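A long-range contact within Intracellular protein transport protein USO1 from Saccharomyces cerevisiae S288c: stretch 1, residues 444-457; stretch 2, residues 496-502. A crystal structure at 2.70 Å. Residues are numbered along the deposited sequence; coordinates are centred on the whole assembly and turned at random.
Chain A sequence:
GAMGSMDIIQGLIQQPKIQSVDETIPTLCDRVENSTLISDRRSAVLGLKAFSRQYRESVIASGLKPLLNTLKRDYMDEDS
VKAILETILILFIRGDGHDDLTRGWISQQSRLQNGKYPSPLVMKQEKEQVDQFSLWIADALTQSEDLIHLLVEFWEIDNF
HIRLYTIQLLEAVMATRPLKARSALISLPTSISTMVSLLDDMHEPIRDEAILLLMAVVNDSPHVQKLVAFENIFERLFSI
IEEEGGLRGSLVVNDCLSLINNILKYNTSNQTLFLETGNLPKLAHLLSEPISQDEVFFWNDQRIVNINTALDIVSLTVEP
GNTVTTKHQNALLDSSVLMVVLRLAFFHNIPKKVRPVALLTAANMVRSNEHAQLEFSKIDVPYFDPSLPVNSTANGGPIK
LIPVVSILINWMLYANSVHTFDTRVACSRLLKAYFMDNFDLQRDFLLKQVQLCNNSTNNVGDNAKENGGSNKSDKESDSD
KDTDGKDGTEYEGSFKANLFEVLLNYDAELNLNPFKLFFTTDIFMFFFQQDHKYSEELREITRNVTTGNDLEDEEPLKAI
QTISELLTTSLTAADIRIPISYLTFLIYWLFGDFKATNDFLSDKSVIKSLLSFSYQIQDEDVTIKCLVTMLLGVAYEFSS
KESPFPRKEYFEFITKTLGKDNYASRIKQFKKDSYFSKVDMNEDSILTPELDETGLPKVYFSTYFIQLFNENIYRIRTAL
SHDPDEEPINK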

# COMPACT_ATOMS: atom_id res chain seq x y z
N ASP A 444 26.77 12.45 6.85
CA ASP A 444 26.77 13.87 6.44
C ASP A 444 25.52 14.52 7.04
O ASP A 444 25.55 15.73 7.43
N PHE A 445 24.41 13.78 7.04
CA PHE A 445 23.11 14.29 7.56
C PHE A 445 23.27 14.66 9.04
O PHE A 445 22.90 15.82 9.40
N LEU A 446 23.77 13.73 9.86
CA LEU A 446 23.91 13.94 11.32
C LEU A 446 24.83 15.15 11.55
O LEU A 446 24.39 16.08 12.31
N LEU A 447 26.02 15.15 10.93
CA LEU A 447 27.00 16.26 11.02
C LEU A 447 26.36 17.60 10.64
O LEU A 447 26.69 18.56 11.26
N LYS A 448 25.53 17.64 9.61
CA LYS A 448 24.82 18.88 9.21
C LYS A 448 23.83 19.22 10.34
O LYS A 448 23.76 20.37 10.73
N GLN A 449 23.12 18.21 10.86
CA GLN A 449 22.05 18.38 11.88
C GLN A 449 22.64 18.93 13.18
O GLN A 449 21.95 19.78 13.79
N VAL A 450 23.83 18.47 13.59
CA VAL A 450 24.48 18.97 14.85
C VAL A 450 24.92 20.43 14.66
O VAL A 450 24.69 21.17 15.62
N GLN A 451 25.49 20.84 13.51
CA GLN A 451 25.78 22.28 13.25
C GLN A 451 24.53 23.09 13.60
O GLN A 451 24.63 23.95 14.48
N LEU A 452 23.40 22.79 12.96
CA LEU A 452 22.14 23.57 13.08
C LEU A 452 21.70 23.65 14.55
O LEU A 452 21.19 24.70 14.95
N CYS A 453 21.90 22.58 15.32
CA CYS A 453 21.58 22.53 16.78
C CYS A 453 22.51 23.51 17.52
O CYS A 453 21.99 24.20 18.41
N ASN A 454 23.80 23.57 17.15
CA ASN A 454 24.83 24.46 17.78
C ASN A 454 24.57 25.94 17.48
O ASN A 454 25.20 26.78 18.17
N ASN A 455 23.74 26.26 16.47
CA ASN A 455 23.20 27.63 16.26
C ASN A 455 21.99 27.88 17.17
O ASN A 455 21.72 29.06 17.47
N SER A 456 21.27 26.82 17.54
CA SER A 456 20.12 26.86 18.49
C SER A 456 20.57 26.73 19.96
O SER A 456 19.69 26.90 20.83
N THR A 457 21.85 26.44 20.24
CA THR A 457 22.41 26.33 21.63
C THR A 457 23.60 27.29 21.86
O THR A 457 23.85 27.59 23.05
N LYS A 496 11.26 24.66 11.07
CA LYS A 496 11.98 23.68 11.92
C LYS A 496 12.16 22.34 11.18
O LYS A 496 11.17 21.75 10.75
N ALA A 497 13.38 21.81 11.10
CA ALA A 497 13.64 20.44 10.57
C ALA A 497 14.81 19.77 11.30
O ALA A 497 15.53 19.01 10.61
N ASN A 498 14.98 20.01 12.61
CA ASN A 498 16.16 19.52 13.37
C ASN A 498 15.74 18.52 14.44
O ASN A 498 14.89 18.81 15.26
N LEU A 499 16.34 17.34 14.37
CA LEU A 499 15.96 16.17 15.19
C LEU A 499 16.58 16.36 16.57
O LEU A 499 16.00 15.83 17.53
N PHE A 500 17.74 17.02 16.64
CA PHE A 500 18.48 17.30 17.89
C PHE A 500 17.69 18.32 18.72
O PHE A 500 17.57 18.18 19.94
N GLU A 501 17.11 19.29 18.03
CA GLU A 501 16.19 20.25 18.66
C GLU A 501 15.16 19.45 19.46
O GLU A 501 14.97 19.79 20.60
N VAL A 502 14.53 18.42 18.89
CA VAL A 502 13.46 17.66 19.59
C VAL A 502 14.11 16.78 20.67
O VAL A 502 13.73 16.82 21.85

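The start of a helix poses a recurrent problem: its first backbone NH groups have no preceding turn to bond to, and a carbonyl of the approaching loop may also need a partner. The contact between residues 444-457 and 496-502 of USO1 illustrates how two amide side chains, one from each side, can meet these needs while fastening the second helix to the first.

Asn498 occupies the N-cap position. With chi1 t, its CA-to-CB bond runs sideways to the first stretch, but the amide end comes nearer and serves both sides. Asn498 OD1 accepts from Glu501 N at 3.1 Å and, in a weak bond, from Phe500 N at 2.8 Å. Asn498 ND2 donates across the contact to Gln449 O at 2.7 Å and 165°. Gln449 O also accepts from Cys453 N at 3.2 Å within its own helix, so the asparagine adds a second donor to it while the helical bond is kept.

Gln449 returns the exchange. It points toward the second stretch with chi1 and chi2 both m, a folded conformation that brings its amide to the loop backbone beside the cap. Gln449 OE1 accepts a hydrogen bond from Leu499 N at 2.9 Å and 171°, while Gln449 NE2 donates one to Ala497 O at 3.2 Å and 167°. One primary amide thus satisfies a donor and an acceptor on either side of Asn498, and all three of these cross-stretch bonds are nearly straight.

Apolar packing lies beside this polar center. Phe500, chi1 m, points toward the first helix and fits as a knob among Leu446, Gln449, Val450 and Cys453. Phe500 CE2 lies 3.3 Å from Val450 CG1, and Phe500 CB 3.8 Å from Cys453 CB, and Gln449 CB approaches the ring edge, 3.7 Å from Phe500 CD2. Gln449 therefore contributes its aliphatic portion to the hydrophobic pocket as well as its amide to the backbone. Farther toward the start of the first stretch, Phe445 (chi1 t) and Leu499 (chi1 m, chi2 t) both leave their backbones sideways and meet at their ends, with Leu499 CD1 3.6 Å from Phe445 CE2 at the ring edge.

At the other end, Ser456, chi1 t, donates from Ser456 OG to Glu501 OE1 at 3.3 Å, although the serine is poorly ordered. The other carboxylate oxygen, Glu501 OE2, forms a salt bridge with Lys496 NZ at 3.3 Å within the second stretch. The general lesson is economy: a cap can satisfy its own helix and simultaneously anchor it to a neighbor.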

# COMPACT_ATOMS: atom_id res chain seq x y z
CB ASP A 444 26.85 14.02 4.91
CG ASP A 444 28.23 13.77 4.30
OD1 ASP A 444 29.11 13.13 4.97
OD2 ASP A 444 28.43 14.19 3.13
CB PHE A 445 22.01 13.24 7.41
CG PHE A 445 20.72 13.62 8.07
CD1 PHE A 445 19.96 14.68 7.58
CD2 PHE A 445 20.26 12.93 9.19
CE1 PHE A 445 18.76 15.02 8.16
CE2 PHE A 445 19.06 13.29 9.78
CZ PHE A 445 18.33 14.35 9.28
CB LEU A 446 24.48 12.68 11.98
CG LEU A 446 23.47 11.57 12.25
CD1 LEU A 446 24.09 10.53 13.15
CD2 LEU A 446 22.22 12.11 12.93
CB LEU A 447 28.21 16.00 10.10
CG LEU A 447 29.16 14.93 10.60
CD1 LEU A 447 30.36 14.78 9.66
CD2 LEU A 447 29.61 15.19 12.04
CB LYS A 448 24.17 18.70 7.83
CG LYS A 448 23.55 19.95 7.21
CD LYS A 448 22.19 19.71 6.52
CE LYS A 448 20.97 19.92 7.43
NZ LYS A 448 19.88 18.93 7.19
CB GLN A 449 21.32 17.07 12.19
CG GLN A 449 20.34 16.66 11.12
CD GLN A 449 19.00 17.31 11.29
OE1 GLN A 449 18.31 17.11 12.30
NE2 GLN A 449 18.60 18.05 10.27
CB VAL A 450 25.64 18.11 15.35
CG1 VAL A 450 25.22 16.66 15.49
CG2 VAL A 450 26.87 18.21 14.47
CB GLN A 451 26.18 22.57 11.80
CG GLN A 451 27.38 21.78 11.32
CD GLN A 451 28.70 22.34 11.80
OE1 GLN A 451 28.81 22.84 12.92
NE2 GLN A 451 29.71 22.24 10.95
CB LEU A 452 21.04 22.95 12.21
CG LEU A 452 21.03 23.38 10.74
CD1 LEU A 452 20.67 24.85 10.61
CD2 LEU A 452 22.37 23.09 10.07
CB CYS A 453 21.70 21.13 17.38
SG CYS A 453 21.17 21.04 19.11
CB ASN A 454 26.26 24.13 17.36
CG ASN A 454 26.88 23.03 18.20
OD1 ASN A 454 27.82 22.38 17.75
ND2 ASN A 454 26.35 22.80 19.39
CB ASN A 455 22.79 27.90 14.81
CG ASN A 455 23.98 28.30 13.96
OD1 ASN A 455 24.95 27.55 13.85
ND2 ASN A 455 23.91 29.48 13.37
CB SER A 456 19.09 25.80 18.13
OG SER A 456 17.97 25.84 19.01
CB THR A 457 22.70 24.86 22.01
OG1 THR A 457 21.85 24.52 23.11
CG2 THR A 457 24.13 24.57 22.44
CB LYS A 496 11.20 23.48 13.22
CG LYS A 496 11.46 24.53 14.29
CD LYS A 496 10.34 24.64 15.32
CE LYS A 496 10.80 24.36 16.74
NZ LYS A 496 12.10 25.00 17.07
CB ALA A 497 13.89 20.50 9.08
CB ASN A 498 17.01 20.66 13.95
CG ASN A 498 18.38 20.15 14.35
OD1 ASN A 498 18.51 19.35 15.29
ND2 ASN A 498 19.40 20.48 13.59
CB LEU A 499 16.48 14.88 14.54
CG LEU A 499 15.80 14.47 13.24
CD1 LEU A 499 16.63 13.44 12.46
CD2 LEU A 499 14.43 13.92 13.51
CB PHE A 500 19.88 17.76 17.57
CG PHE A 500 20.79 16.63 17.18
CD1 PHE A 500 21.14 15.66 18.10
CD2 PHE A 500 21.30 16.54 15.90
CE1 PHE A 500 22.00 14.63 17.73
CE2 PHE A 500 22.11 15.48 15.54
CZ PHE A 500 22.48 14.54 16.45
CB GLU A 501 15.55 21.15 17.61
CG GLU A 501 15.39 22.58 18.08
CD GLU A 501 15.16 23.59 16.96
OE1 GLU A 501 15.52 24.77 17.16
OE2 GLU A 501 14.62 23.19 15.90
CB VAL A 502 12.63 16.83 18.61
CG1 VAL A 502 11.73 15.83 19.33
CG2 VAL A 502 11.81 17.74 17.70